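Local structure of thrombospondin related anonymous protein (Plasmodium falciparum, 4F1J) at residues L13-G18 against I120-I125; F54-K59 against Y89-L94; I155-N160 against Y176-W181. The protein probably serves as a membrane-bound adhesin of the malaria parasite, the piece in this structure being its magnesium-loaded von Willebrand factor type A domain. All blocks are in the same frame, centred on the assembly; numbering follows the deposited sequence. Where two conformers were deposited one is given.

Interaction 1 of 3, residues L13-G18 against I120-I125; sequences LMDCSG and ILTDGI. With MG (magnesium ion), chain C; EDO (1,2-ethanediol), chain J.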
ATOM      1  N   LEU A  13      -1.578   2.240   0.639  1.00  6.88           N
ATOM      2  CA  LEU A  13      -2.320   3.040  -0.328  1.00  7.32           C
ATOM      3  C   LEU A  13      -3.152   2.060  -1.133  1.00  7.62           C
ATOM      4  O   LEU A  13      -2.612   1.255  -1.902  1.00  8.31           O
ATOM      5  CB  LEU A  13      -1.387   3.838  -1.273  1.00  7.35           C
ATOM      6  CG  LEU A  13      -0.204   4.585  -0.671  1.00 10.10           C
ATOM      7  CD1 LEU A  13       0.438   5.527  -1.679  1.00  7.59           C
ATOM      8  CD2 LEU A  13      -0.489   5.321   0.618  1.00  9.82           C
ATOM      9  N   MET A  14      -4.470   2.127  -0.942  1.00  8.07           N
ATOM     10  CA  MET A  14      -5.368   1.096  -1.477  1.00  9.33           C
ATOM     11  C   MET A  14      -6.221   1.672  -2.612  1.00  9.01           C
ATOM     12  O   MET A  14      -7.075   2.509  -2.386  1.00  9.61           O
ATOM     13  CB  MET A  14      -6.241   0.562  -0.346  1.00  9.60           C
ATOM     14  CG  MET A  14      -7.187  -0.515  -0.762  1.00 11.03           C
ATOM     15  SD  MET A  14      -8.086  -1.116   0.679  1.00 14.21           S
ATOM     16  CE  MET A  14      -8.924  -2.566  -0.005  1.00 14.47           C
ATOM     17  N   ASP A  15      -5.920   1.237  -3.830  1.00  9.43           N
ATOM     18  CA  ASP A  15      -6.653   1.594  -5.039  1.00  9.62           C
ATOM     19  C   ASP A  15      -8.115   1.190  -4.843  1.00  9.23           C
ATOM     20  O   ASP A  15      -8.391   0.044  -4.468  1.00  9.79           O
ATOM     21  CB  ASP A  15      -5.983   0.838  -6.173  1.00  9.89           C
ATOM     22  CG  ASP A  15      -6.643   1.003  -7.546  1.00  9.36           C
ATOM     23  OD1 ASP A  15      -7.865   1.223  -7.666  1.00 10.62           O
ATOM     24  OD2 ASP A  15      -5.873   0.793  -8.502  1.00  8.21           O
ATOM     25  N   CYS A  16      -9.042   2.126  -5.060  1.00  9.09           N
ATOM     26  CA  CYS A  16     -10.493   1.826  -4.935  1.00  9.11           C
ATOM     27  C   CYS A  16     -11.252   2.183  -6.229  1.00  9.61           C
ATOM     28  O   CYS A  16     -12.455   2.460  -6.212  1.00  9.32           O
ATOM     29  CB  CYS A  16     -11.097   2.529  -3.716  1.00  8.51           C
ATOM     30  SG  CYS A  16     -11.024   4.325  -3.741  1.00  9.57           S
ATOM     31  N   SER A  17     -10.530   2.083  -7.334  1.00  9.86           N
ATOM     32  CA  SER A  17     -11.021   2.469  -8.668  1.00  9.69           C
ATOM     33  C   SER A  17     -12.206   1.602  -9.113  1.00 10.64           C
ATOM     34  O   SER A  17     -12.353   0.441  -8.697  1.00 10.33           O
ATOM     35  CB  SER A  17      -9.915   2.366  -9.715  1.00 10.48           C
ATOM     36  OG  SER A  17      -9.365   1.068  -9.829  1.00 10.77           O
ATOM     37  N   GLY A  18     -13.031   2.178  -9.989  1.00 11.21           N
ATOM     38  CA  GLY A  18     -14.251   1.478 -10.466  1.00 12.14           C
ATOM     39  C   GLY A  18     -14.004   0.153 -11.173  1.00 12.74           C
ATOM     40  O   GLY A  18     -14.840  -0.767 -11.104  1.00 14.16           O
ATOM     41  N   ILE A 120       1.488  -0.317  -1.933  1.00  7.13           N
ATOM     42  CA  ILE A 120       0.392   0.002  -2.848  1.00  6.99           C
ATOM     43  C   ILE A 120      -0.329  -1.306  -3.235  1.00  6.88           C
ATOM     44  O   ILE A 120       0.308  -2.253  -3.682  1.00  8.06           O
ATOM     45  CB  ILE A 120       0.922   0.695  -4.125  1.00  7.20           C
ATOM     46  CG1 ILE A 120       1.451   2.098  -3.826  1.00  6.33           C
ATOM     47  CG2 ILE A 120      -0.188   0.756  -5.166  1.00  6.73           C
ATOM     48  CD1 ILE A 120       2.597   2.571  -4.781  1.00  7.56           C
ATOM     49  N   LEU A 121      -1.650  -1.344  -3.076  1.00  6.83           N
ATOM     50  CA  LEU A 121      -2.497  -2.398  -3.639  1.00  8.30           C
ATOM     51  C   LEU A 121      -3.227  -1.788  -4.844  1.00  7.98           C
ATOM     52  O   LEU A 121      -3.925  -0.792  -4.701  1.00  8.64           O
ATOM     53  CB  LEU A 121      -3.498  -2.912  -2.607  1.00  8.60           C
ATOM     54  CG  LEU A 121      -2.985  -3.343  -1.228  1.00 10.21           C
ATOM     55  CD1 LEU A 121      -4.169  -3.879  -0.393  1.00 11.42           C
ATOM     56  CD2 LEU A 121      -1.843  -4.322  -1.349  1.00 11.93           C
ATOM     57  N   THR A 122      -3.001  -2.319  -6.050  1.00  8.77           N
ATOM     58  CA  THR A 122      -3.593  -1.670  -7.235  1.00  8.18           C
ATOM     59  C   THR A 122      -4.024  -2.676  -8.276  1.00  8.76           C
ATOM     60  O   THR A 122      -3.417  -3.713  -8.417  1.00  7.94           O
ATOM     61  CB  THR A 122      -2.612  -0.634  -7.848  1.00  9.11           C
ATOM     62  OG1 THR A 122      -3.287   0.194  -8.829  1.00  8.80           O
ATOM     63  CG2 THR A 122      -1.371  -1.311  -8.441  1.00  9.24           C
ATOM     64  N   ASP A 123      -5.058  -2.328  -9.037  1.00  8.50           N
ATOM     65  CA  ASP A 123      -5.501  -3.169 -10.165  1.00  9.07           C
ATOM     66  C   ASP A 123      -5.351  -2.455 -11.515  1.00  9.95           C
ATOM     67  O   ASP A 123      -5.951  -2.877 -12.509  1.00 10.37           O
ATOM     68  CB  ASP A 123      -6.952  -3.590  -9.959  1.00  9.32           C
ATOM     69  CG  ASP A 123      -7.959  -2.577 -10.469  1.00 10.43           C
ATOM     70  OD1 ASP A 123      -7.699  -1.333 -10.423  1.00  6.80           O
ATOM     71  OD2 ASP A 123      -9.051  -3.040 -10.855  1.00 11.05           O
ATOM     72  N   GLY A 124      -4.581  -1.375 -11.537  1.00  9.69           N
ATOM     73  CA  GLY A 124      -4.456  -0.562 -12.745  1.00  9.75           C
ATOM     74  C   GLY A 124      -3.140   0.166 -12.866  1.00 11.00           C
ATOM     75  O   GLY A 124      -2.195  -0.054 -12.102  1.00 10.49           O
ATOM     76  N   ILE A 125      -3.105   1.027 -13.879  1.00 12.12           N
ATOM     77  CA  ILE A 125      -1.994   1.902 -14.160  1.00 12.41           C
ATOM     78  C   ILE A 125      -2.367   3.325 -13.693  1.00 11.93           C
ATOM     79  O   ILE A 125      -3.511   3.767 -13.892  1.00 12.15           O
ATOM     80  CB  ILE A 125      -1.701   1.891 -15.677  1.00 13.16           C
ATOM     81  CG1 ILE A 125      -1.303   0.473 -16.136  1.00 15.23           C
ATOM     82  CG2 ILE A 125      -0.578   2.853 -16.000  1.00 15.12           C
ATOM     83  CD1 ILE A 125      -1.614   0.214 -17.578  1.00 16.50           C
TER
HETATM   84 MG    MG C 301      -8.405   0.196 -11.604  1.00 11.29          MG
HETATM   85  C1  EDO J 308      -6.706  -3.157  -5.895  1.00 24.46           C
HETATM   86  O1  EDO J 308      -7.219  -2.043  -6.634  1.00 22.37           O
HETATM   87  C2  EDO J 308      -7.497  -3.339  -4.603  1.00 23.69           C
HETATM   88  O2  EDO J 308      -7.353  -2.235  -3.720  1.00 24.42           O
HETATM   89  O   HOH W   1      -6.639   1.223 -10.969  1.00  8.55           O
HETATM   90  O   HOH W   2      -7.722  -0.712 -13.288  1.00  9.83           O
HETATM   91  O   HOH W   3      -9.016   1.619 -12.836  1.00  9.71           O
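Asp15 meets Leu121, Thr122 and Asp123 where two neighbouring parallel strands, 8-15 and 115-122, end at the C-terminal edge of the sheet. The axes of strand segments 13-15 and 120-122 approach to 4.9 Å. Leu121 N donates to Leu13 O, and Leu121 O in turn accepts from Asp15 N, while on one face of the sheet CD1 of Leu13 rests against CG1 of Ile120. Past these bonds the side chain of Asp15 takes over the joining of the two segments. Its CB sits 3.0 Å from Leu121 O. CG stands anti to the backbone N (chi1 177°), and from there the two oxygens have separate duties. OD1 holds its own loop, accepting Ser17 N in an Asx turn and, on its syn lone pair, Ser17 OG at 2.6 Å. OD2 reaches across: Thr122 OG1 donates to its anti lone pair at 2.7 Å, Asp123 N approaches from well above the carboxylate plane at 3.3 Å, and a water ligand of the magnesium also donates to OD2. Asp15 thus serves the metal through second-shell bonds. This is the metal ion-dependent adhesion site of von Willebrand factor A domains, whose DxSxS sequence here supplies Asp15, Ser17 and Ser19. Ser17 OG binds the magnesium at 2.2 Å and Asp123 OD1 at 2.1 Å; Ser19 and three waters complete the shell. Ser17 OG and Asp123 OD1 are close because they share the ion. The carboxylate planes of Asp15 and Asp123 stand 89° apart, and one water on the metal also donates to Asp123 O. A 1,2-ethanediol, probably from the crystallisation liquor, lies beside Met14 CG and is bonded through its O2 to Asp15 O at 2.6 Å.

Interaction 2 of 3, residues F54-K59 against Y89-L94; sequences FSNNAK and YGRTNL. With EDO (1,2-ethanediol), chain K.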
ATOM      1  N   PHE A  54      -7.537   5.409  -2.707  1.00  8.09           N
ATOM      2  CA  PHE A  54      -7.388   6.373  -3.787  1.00  7.40           C
ATOM      3  C   PHE A  54      -8.044   5.876  -5.069  1.00  8.18           C
ATOM      4  O   PHE A  54      -7.924   4.718  -5.468  1.00  7.51           O
ATOM      5  CB  PHE A  54      -5.912   6.749  -4.020  1.00  7.61           C
ATOM      6  CG  PHE A  54      -5.095   5.663  -4.648  1.00  7.27           C
ATOM      7  CD1 PHE A  54      -4.470   4.714  -3.863  1.00  7.01           C
ATOM      8  CD2 PHE A  54      -4.935   5.577  -6.023  1.00  7.35           C
ATOM      9  CE1 PHE A  54      -3.718   3.702  -4.423  1.00  6.90           C
ATOM     10  CE2 PHE A  54      -4.195   4.532  -6.581  1.00  6.37           C
ATOM     11  CZ  PHE A  54      -3.610   3.598  -5.777  1.00  9.03           C
ATOM     12  N   SER A  55      -8.795   6.783  -5.681  1.00  8.76           N
ATOM     13  CA  SER A  55      -9.300   6.561  -7.024  1.00  8.87           C
ATOM     14  C   SER A  55      -9.276   7.939  -7.697  1.00  8.95           C
ATOM     15  O   SER A  55      -8.265   8.297  -8.292  1.00  8.22           O
ATOM     16  CB  SER A  55     -10.667   5.850  -7.008  1.00  8.37           C
ATOM     17  OG  SER A  55     -11.669   6.583  -6.352  1.00  7.33           O
ATOM     18  N   ASN A  56     -10.341   8.733  -7.561  1.00 10.06           N
ATOM     19  CA  ASN A  56     -10.337  10.098  -8.096  1.00 10.80           C
ATOM     20  C   ASN A  56      -9.315  10.959  -7.354  1.00 10.86           C
ATOM     21  O   ASN A  56      -8.647  11.800  -7.939  1.00 10.71           O
ATOM     22  CB  ASN A  56     -11.744  10.728  -8.006  1.00 11.19           C
ATOM     23  CG  ASN A  56     -12.750  10.073  -8.957  1.00 10.90           C
ATOM     24  OD1 ASN A  56     -12.366   9.350  -9.887  1.00 10.45           O
ATOM     25  ND2 ASN A  56     -14.047  10.337  -8.731  1.00 12.15           N
ATOM     26  N   ASN A  57      -9.253  10.732  -6.041  0.50 11.35           N
ATOM     27  CA  ASN A  57      -8.358  11.416  -5.111  0.50 11.29           C
ATOM     28  C   ASN A  57      -7.993  10.443  -4.003  0.50 10.79           C
ATOM     29  O   ASN A  57      -8.590   9.362  -3.911  0.50 10.13           O
ATOM     30  CB  ASN A  57      -9.066  12.633  -4.503  0.50 11.63           C
ATOM     31  CG  ASN A  57      -9.491  13.641  -5.558  0.50 13.16           C
ATOM     32  OD1 ASN A  57      -8.659  14.344  -6.115  0.50 14.80           O
ATOM     33  ND2 ASN A  57     -10.790  13.687  -5.856  0.50 14.16           N
ATOM     34  N   ALA A  58      -7.005  10.804  -3.180  1.00 10.30           N
ATOM     35  CA  ALA A  58      -6.699  10.049  -1.955  1.00 10.36           C
ATOM     36  C   ALA A  58      -7.562  10.507  -0.766  1.00 10.78           C
ATOM     37  O   ALA A  58      -7.825  11.696  -0.602  1.00 11.34           O
ATOM     38  CB  ALA A  58      -5.227  10.194  -1.619  1.00 10.45           C
ATOM     39  N   LYS A  59      -8.010   9.551   0.040  1.00 10.11           N
ATOM     40  CA  LYS A  59      -8.754   9.851   1.256  1.00 11.46           C
ATOM     41  C   LYS A  59      -8.167   9.027   2.386  1.00 10.33           C
ATOM     42  O   LYS A  59      -8.135   7.801   2.304  1.00  9.54           O
ATOM     43  CB  LYS A  59     -10.234   9.508   1.078  1.00 12.00           C
ATOM     44  CG  LYS A  59     -11.056   9.735   2.328  1.00 14.64           C
ATOM     45  CD  LYS A  59     -12.526   9.501   2.117  1.00 16.24           C
ATOM     46  CE  LYS A  59     -13.251   9.593   3.459  1.00 19.62           C
ATOM     47  NZ  LYS A  59     -14.724   9.416   3.280  1.00 22.91           N
ATOM     48  N   TYR A  89     -15.159   3.016  -7.004  1.00 12.06           N
ATOM     49  CA  TYR A  89     -15.534   3.894  -8.101  1.00 12.44           C
ATOM     50  C   TYR A  89     -14.365   4.806  -8.461  1.00 12.57           C
ATOM     51  O   TYR A  89     -13.473   5.063  -7.637  1.00 12.35           O
ATOM     52  CB  TYR A  89     -16.763   4.739  -7.729  1.00 13.22           C
ATOM     53  CG  TYR A  89     -16.499   5.884  -6.776  1.00 14.28           C
ATOM     54  CD1 TYR A  89     -16.001   7.090  -7.239  1.00 15.48           C
ATOM     55  CD2 TYR A  89     -16.778   5.762  -5.420  1.00 16.55           C
ATOM     56  CE1 TYR A  89     -15.760   8.160  -6.369  1.00 15.66           C
ATOM     57  CE2 TYR A  89     -16.528   6.805  -4.543  1.00 15.76           C
ATOM     58  CZ  TYR A  89     -16.021   8.013  -5.037  1.00 16.91           C
ATOM     59  OH  TYR A  89     -15.806   9.063  -4.170  1.00 19.07           O
ATOM     60  N   GLY A  90     -14.377   5.301  -9.696  1.00 12.16           N
ATOM     61  CA  GLY A  90     -13.467   6.356 -10.099  1.00 12.31           C
ATOM     62  C   GLY A  90     -12.174   5.862 -10.707  1.00 11.90           C
ATOM     63  O   GLY A  90     -12.031   4.679 -10.993  1.00 12.02           O
ATOM     64  N   ARG A  91     -11.246   6.792 -10.894  1.00 11.25           N
ATOM     65  CA  ARG A  91     -10.033   6.552 -11.683  1.00 11.38           C
ATOM     66  C   ARG A  91      -8.867   6.110 -10.801  1.00 10.47           C
ATOM     67  O   ARG A  91      -9.113   5.447  -9.818  1.00  9.88           O
ATOM     68  CB  ARG A  91      -9.724   7.770 -12.581  1.00 12.02           C
ATOM     69  CG  ARG A  91      -9.582   9.094 -11.890  1.00 13.12           C
ATOM     70  CD  ARG A  91      -9.390  10.226 -12.922  1.00 14.44           C
ATOM     71  NE  ARG A  91      -9.050  11.498 -12.297  1.00 18.40           N
ATOM     72  CZ  ARG A  91      -7.828  11.836 -11.852  1.00 20.93           C
ATOM     73  NH1 ARG A  91      -6.784  11.007 -11.931  1.00 20.95           N
ATOM     74  NH2 ARG A  91      -7.636  13.032 -11.321  1.00 23.67           N
ATOM     75  N   THR A  92      -7.625   6.410 -11.175  1.00  9.63           N
ATOM     76  CA  THR A  92      -6.452   5.857 -10.463  1.00 10.35           C
ATOM     77  C   THR A  92      -5.414   6.947 -10.197  1.00  9.60           C
ATOM     78  O   THR A  92      -4.348   6.977 -10.838  1.00  9.86           O
ATOM     79  CB  THR A  92      -5.833   4.695 -11.268  1.00  9.51           C
ATOM     80  OG1 THR A  92      -6.879   3.793 -11.690  1.00 11.19           O
ATOM     81  CG2 THR A  92      -4.768   3.945 -10.464  1.00  9.41           C
ATOM     82  N   ASN A  93      -5.732   7.809  -9.234  1.00  9.45           N
ATOM     83  CA  ASN A  93      -4.889   8.953  -8.914  1.00  8.82           C
ATOM     84  C   ASN A  93      -3.843   8.523  -7.880  1.00  8.82           C
ATOM     85  O   ASN A  93      -3.860   8.971  -6.729  1.00  8.43           O
ATOM     86  CB  ASN A  93      -5.750  10.087  -8.388  1.00  8.74           C
ATOM     87  CG  ASN A  93      -5.036  11.437  -8.361  1.00  8.04           C
ATOM     88  OD1 ASN A  93      -3.820  11.545  -8.489  1.00  9.62           O
ATOM     89  ND2 ASN A  93      -5.817  12.468  -8.153  1.00  8.06           N
ATOM     90  N   LEU A  94      -2.922   7.671  -8.319  1.00  9.28           N
ATOM     91  CA  LEU A  94      -1.815   7.222  -7.467  1.00  9.04           C
ATOM     92  C   LEU A  94      -0.952   8.394  -7.031  1.00  9.51           C
ATOM     93  O   LEU A  94      -0.465   8.424  -5.895  1.00  8.88           O
ATOM     94  CB  LEU A  94      -0.935   6.197  -8.187  1.00  8.83           C
ATOM     95  CG  LEU A  94       0.270   5.680  -7.376  1.00  9.73           C
ATOM     96  CD1 LEU A  94      -0.195   5.032  -6.104  1.00 10.57           C
ATOM     97  CD2 LEU A  94       1.132   4.729  -8.218  1.00  8.94           C
TER
HETATM   98  C1  EDO K 309     -12.367   8.480  -4.058  1.00 21.60           C
HETATM   99  O1  EDO K 309     -11.714   9.524  -4.762  1.00 16.26           O
HETATM  100  C2  EDO K 309     -11.427   7.916  -3.041  1.00 21.26           C
HETATM  101  O2  EDO K 309     -11.181   8.984  -2.137  1.00 26.96           O
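Ser55 and Asn56 make four hydrogen bonds to the loop 89-94, at Tyr89, Arg91 and Asn93, through both backbone and side-chain atoms. This loop belongs to the adhesion-site surface of the von Willebrand factor A fold, carrying Thr92 to within about 4 Å of the magnesium, side chain to ion. Ser55 OG donates to Tyr89 O at 2.7 Å, and Ser55 O accepts from Asn93 N at the same 2.7 Å separation. Asn56 is used twice as an acceptor. Its backbone O receives Asn93 ND2 in a nearly straight bond of 2.9 Å (N-H...O 171°), lying in the amide plane of Asn93, while its side-chain OD1 takes Arg91 N at 3.0 Å. The loop ends in an inverse gamma turn centred on Asn93, which is the N-cap of helix 94-106. CG of Asn93 is anti to its backbone N (chi1 -165°); the amide it carries faces two ways, OD1 accepting from Asp96 N in the helix and ND2 binding Asn56.

Outward from these bonds, Asn56 OD1 lies against Gly90 CA, and Asn56 ND2 comes to the edge of the Tyr89 ring, in its plane, at CE1. The guanidinium of Arg91 has Asn56 O over one face, toward the rim, but its NH1 makes a salt bridge to Asp127. On the buried side the Phe54 ring turns toward the start of the helix: Thr92 CG2 sits at its edge, CE2 is 3.7 Å from Leu94 CA, and CZ packs against Leu94 CD1 at 3.7 Å.

Interaction 3 of 3, residues I155-N160 against Y176-W181; sequences INVAFN and YADSAW. With SO4 (sulfate ion), chain E.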
ATOM      1  N   ILE A 155      -3.162  -4.254 -14.766  1.00 12.28           N
ATOM      2  CA  ILE A 155      -1.895  -3.705 -14.321  1.00 12.14           C
ATOM      3  C   ILE A 155      -0.881  -3.710 -15.457  1.00 12.85           C
ATOM      4  O   ILE A 155      -1.034  -4.431 -16.468  1.00 12.66           O
ATOM      5  CB  ILE A 155      -1.296  -4.483 -13.117  1.00 10.86           C
ATOM      6  CG1 ILE A 155      -1.124  -5.976 -13.439  1.00 10.36           C
ATOM      7  CG2 ILE A 155      -2.174  -4.331 -11.868  1.00 12.27           C
ATOM      8  CD1 ILE A 155      -0.308  -6.752 -12.380  1.00 12.62           C
ATOM      9  N   ASN A 156       0.166  -2.912 -15.277  1.00 13.31           N
ATOM     10  CA  ASN A 156       1.339  -2.997 -16.102  1.00 12.42           C
ATOM     11  C   ASN A 156       2.546  -3.394 -15.248  1.00 12.00           C
ATOM     12  O   ASN A 156       2.989  -2.654 -14.385  1.00 12.17           O
ATOM     13  CB  ASN A 156       1.618  -1.691 -16.840  1.00 13.36           C
ATOM     14  CG  ASN A 156       2.726  -1.847 -17.843  1.00 13.33           C
ATOM     15  OD1 ASN A 156       3.891  -1.578 -17.553  1.00 13.18           O
ATOM     16  ND2 ASN A 156       2.389  -2.414 -18.993  1.00 12.96           N
ATOM     17  N   VAL A 157       3.055  -4.585 -15.492  1.00 11.48           N
ATOM     18  CA  VAL A 157       4.144  -5.128 -14.686  1.00 11.23           C
ATOM     19  C   VAL A 157       5.422  -4.281 -14.760  1.00 11.25           C
ATOM     20  O   VAL A 157       6.057  -4.015 -13.734  1.00 10.47           O
ATOM     21  CB  VAL A 157       4.419  -6.588 -15.074  1.00 11.51           C
ATOM     22  CG1 VAL A 157       5.670  -7.117 -14.389  1.00 12.09           C
ATOM     23  CG2 VAL A 157       3.205  -7.437 -14.772  1.00 11.11           C
ATOM     24  N   ALA A 158       5.804  -3.864 -15.971  1.00 11.41           N
ATOM     25  CA  ALA A 158       6.992  -3.034 -16.164  1.00 11.19           C
ATOM     26  C   ALA A 158       6.900  -1.771 -15.309  1.00 11.09           C
ATOM     27  O   ALA A 158       7.841  -1.424 -14.582  1.00 10.84           O
ATOM     28  CB  ALA A 158       7.136  -2.665 -17.648  1.00 10.63           C
ATOM     29  N   PHE A 159       5.755  -1.098 -15.366  1.00 11.69           N
ATOM     30  CA  PHE A 159       5.630   0.126 -14.599  1.00 12.16           C
ATOM     31  C   PHE A 159       5.687  -0.135 -13.098  1.00 11.44           C
ATOM     32  O   PHE A 159       6.304   0.624 -12.367  1.00 11.07           O
ATOM     33  CB  PHE A 159       4.349   0.892 -14.895  1.00 13.05           C
ATOM     34  CG  PHE A 159       4.135   2.009 -13.948  1.00 15.48           C
ATOM     35  CD1 PHE A 159       4.812   3.208 -14.129  1.00 15.32           C
ATOM     36  CD2 PHE A 159       3.376   1.829 -12.785  1.00 15.06           C
ATOM     37  CE1 PHE A 159       4.660   4.233 -13.231  1.00 17.07           C
ATOM     38  CE2 PHE A 159       3.236   2.839 -11.903  1.00 15.05           C
ATOM     39  CZ  PHE A 159       3.889   4.055 -12.117  1.00 15.57           C
ATOM     40  N   ASN A 160       5.016  -1.183 -12.629  1.00 11.04           N
ATOM     41  CA  ASN A 160       5.063  -1.485 -11.199  1.00 10.32           C
ATOM     42  C   ASN A 160       6.498  -1.766 -10.735  1.00 10.22           C
ATOM     43  O   ASN A 160       6.923  -1.314  -9.679  1.00  9.99           O
ATOM     44  CB  ASN A 160       4.185  -2.683 -10.882  1.00  9.11           C
ATOM     45  CG  ASN A 160       2.700  -2.413 -11.092  1.00  9.43           C
ATOM     46  OD1 ASN A 160       2.236  -1.273 -11.113  1.00  9.97           O
ATOM     47  ND2 ASN A 160       1.955  -3.486 -11.274  1.00 11.93           N
ATOM     48  N   TYR A 176       7.869  -6.372  -5.306  1.00 10.87           N
ATOM     49  CA  TYR A 176       6.756  -6.502  -6.216  1.00 11.08           C
ATOM     50  C   TYR A 176       6.177  -7.922  -6.222  1.00 11.21           C
ATOM     51  O   TYR A 176       6.913  -8.897  -6.240  1.00 12.76           O
ATOM     52  CB  TYR A 176       7.166  -6.090  -7.637  1.00 11.52           C
ATOM     53  CG  TYR A 176       6.018  -6.231  -8.603  1.00  9.84           C
ATOM     54  CD1 TYR A 176       4.865  -5.474  -8.446  1.00 10.82           C
ATOM     55  CD2 TYR A 176       6.050  -7.158  -9.650  1.00 11.36           C
ATOM     56  CE1 TYR A 176       3.766  -5.627  -9.296  1.00  9.62           C
ATOM     57  CE2 TYR A 176       4.975  -7.291 -10.526  1.00 11.81           C
ATOM     58  CZ  TYR A 176       3.835  -6.531 -10.349  1.00 11.29           C
ATOM     59  OH  TYR A 176       2.764  -6.660 -11.220  1.00 11.46           O
ATOM     60  N   ALA A 177       4.857  -8.024  -6.222  1.00 10.38           N
ATOM     61  CA  ALA A 177       4.176  -9.269  -6.530  1.00 10.04           C
ATOM     62  C   ALA A 177       2.875  -8.933  -7.220  1.00 10.72           C
ATOM     63  O   ALA A 177       2.378  -7.800  -7.131  1.00 10.31           O
ATOM     64  CB  ALA A 177       3.940 -10.095  -5.245  1.00 10.94           C
ATOM     65  N   ASP A 178       2.320  -9.915  -7.919  1.00 11.21           N
ATOM     66  CA  ASP A 178       0.976  -9.760  -8.438  1.00 11.73           C
ATOM     67  C   ASP A 178       0.177 -11.064  -8.311  1.00 11.75           C
ATOM     68  O   ASP A 178       0.722 -12.132  -7.981  1.00 12.56           O
ATOM     69  CB  ASP A 178       0.970  -9.123  -9.843  1.00 12.37           C
ATOM     70  CG  ASP A 178       1.791  -9.884 -10.867  1.00 13.91           C
ATOM     71  OD1 ASP A 178       1.764 -11.149 -10.864  1.00 16.33           O
ATOM     72  OD2 ASP A 178       2.432  -9.220 -11.713  1.00 13.94           O
ATOM     73  N   SER A 179      -1.128 -10.948  -8.557  1.00 11.75           N
ATOM     74  CA  SER A 179      -2.079 -12.038  -8.329  1.00 12.25           C
ATOM     75  C   SER A 179      -3.357 -11.844  -9.127  1.00 12.43           C
ATOM     76  O   SER A 179      -3.795 -10.718  -9.354  1.00 11.95           O
ATOM     77  CB  SER A 179      -2.467 -12.093  -6.854  1.00 12.43           C
ATOM     78  OG  SER A 179      -3.341 -13.192  -6.584  1.00 12.42           O
ATOM     79  N   ALA A 180      -3.974 -12.953  -9.524  1.00 12.44           N
ATOM     80  CA  ALA A 180      -5.347 -12.926 -10.022  1.00 12.72           C
ATOM     81  C   ALA A 180      -6.236 -12.638  -8.839  1.00 12.27           C
ATOM     82  O   ALA A 180      -5.854 -12.945  -7.704  1.00 12.75           O
ATOM     83  CB  ALA A 180      -5.715 -14.267 -10.669  1.00 13.27           C
ATOM     84  N   TRP A 181      -7.420 -12.085  -9.089  1.00 12.98           N
ATOM     85  CA  TRP A 181      -8.315 -11.676  -8.035  1.00 12.64           C
ATOM     86  C   TRP A 181      -8.584 -12.807  -7.030  1.00 14.23           C
ATOM     87  O   TRP A 181      -8.502 -12.613  -5.827  1.00 14.21           O
ATOM     88  CB  TRP A 181      -9.641 -11.172  -8.622  1.00 13.08           C
ATOM     89  CG  TRP A 181      -9.604  -9.729  -8.942  1.00 11.90           C
ATOM     90  CD1 TRP A 181      -9.563  -9.161 -10.166  1.00 12.63           C
ATOM     91  CD2 TRP A 181      -9.533  -8.656  -7.992  1.00 12.90           C
ATOM     92  NE1 TRP A 181      -9.510  -7.797 -10.051  1.00 13.33           N
ATOM     93  CE2 TRP A 181      -9.492  -7.457  -8.724  1.00 12.46           C
ATOM     94  CE3 TRP A 181      -9.521  -8.595  -6.591  1.00 11.46           C
ATOM     95  CZ2 TRP A 181      -9.416  -6.207  -8.108  1.00 12.73           C
ATOM     96  CZ3 TRP A 181      -9.454  -7.361  -5.978  1.00 12.39           C
ATOM     97  CH2 TRP A 181      -9.411  -6.172  -6.737  1.00 12.73           C
TER
HETATM   98  S   SO4 E 303      -7.898 -12.057 -12.865  1.00 36.55           S
HETATM   99  O1  SO4 E 303      -8.451 -13.397 -13.094  1.00 39.17           O
HETATM  100  O2  SO4 E 303      -8.661 -11.086 -13.659  1.00 38.63           O
HETATM  101  O3  SO4 E 303      -8.068 -11.745 -11.468  1.00 34.22           O
HETATM  102  O4  SO4 E 303      -6.475 -12.076 -13.255  1.00 36.94           O
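Asn160 reaches the hydroxyl of Tyr176, ND2 donating to Tyr176 OH at 3.3 Å and 165°, with the oxygen lying in the amide plane. Tyr176 has CG anti to its backbone N (chi1 180°), and its ring meets residues of the helix along both of its sides. Asn160 has CG anti to its carbonyl carbon (chi1 -67°) and crosses the tyrosine obliquely, CB lying 3.4 Å from Tyr176 CE1 as ND2 goes on to the hydroxyl. Val157 CG1 packs against Tyr176 CE2 at 3.9 Å, so the ring is contacted by two residues of the helix's first turn.

The hydroxyl has further neighbours. Ile155 comes up to it tip to tip, CD1 standing 3.3 Å from Tyr176 OH, and the same methyl touches Asp178 CB. Tyr176 OH donates weakly to Asp178 OD2, which Val157 CG2 covers from the helix side at 3.6 Å. Asn156 caps the helix through OD1, accepting from Phe159 N.

The contact joins helix 157-163 to strand 176-179, one of the two outermost strands of the sheet, within the beta-alpha-beta unit that begins with strand 145-151. Val148 of that inner strand touches both Asn160 and Tyr176, whereas helix 184-200 packs against Ala177 and Ser179.

In the fold
All three interactions draw on the same sheet, with interaction 1 at its middle and interactions 2 and 3 reaching it from different strands. The centres of interactions 1 and 2 are about 8 Å apart, and probable hydrogen bonds join them: Cys16 N to Phe54 O and Cys16 O to Tyr89 N, each 2.9 Å. Interaction 3 lies about 11 Å from interaction 1, centre to centre, and meets it by packing, Ile155 CG2 resting 3.7 Å from Asp123 C. Interactions 2 and 3 do not touch. The magnesium bound in interaction 1 is about 4 Å from the Thr92 side chain of interaction 2 and about 8 Å from that of Ile155 in interaction 3.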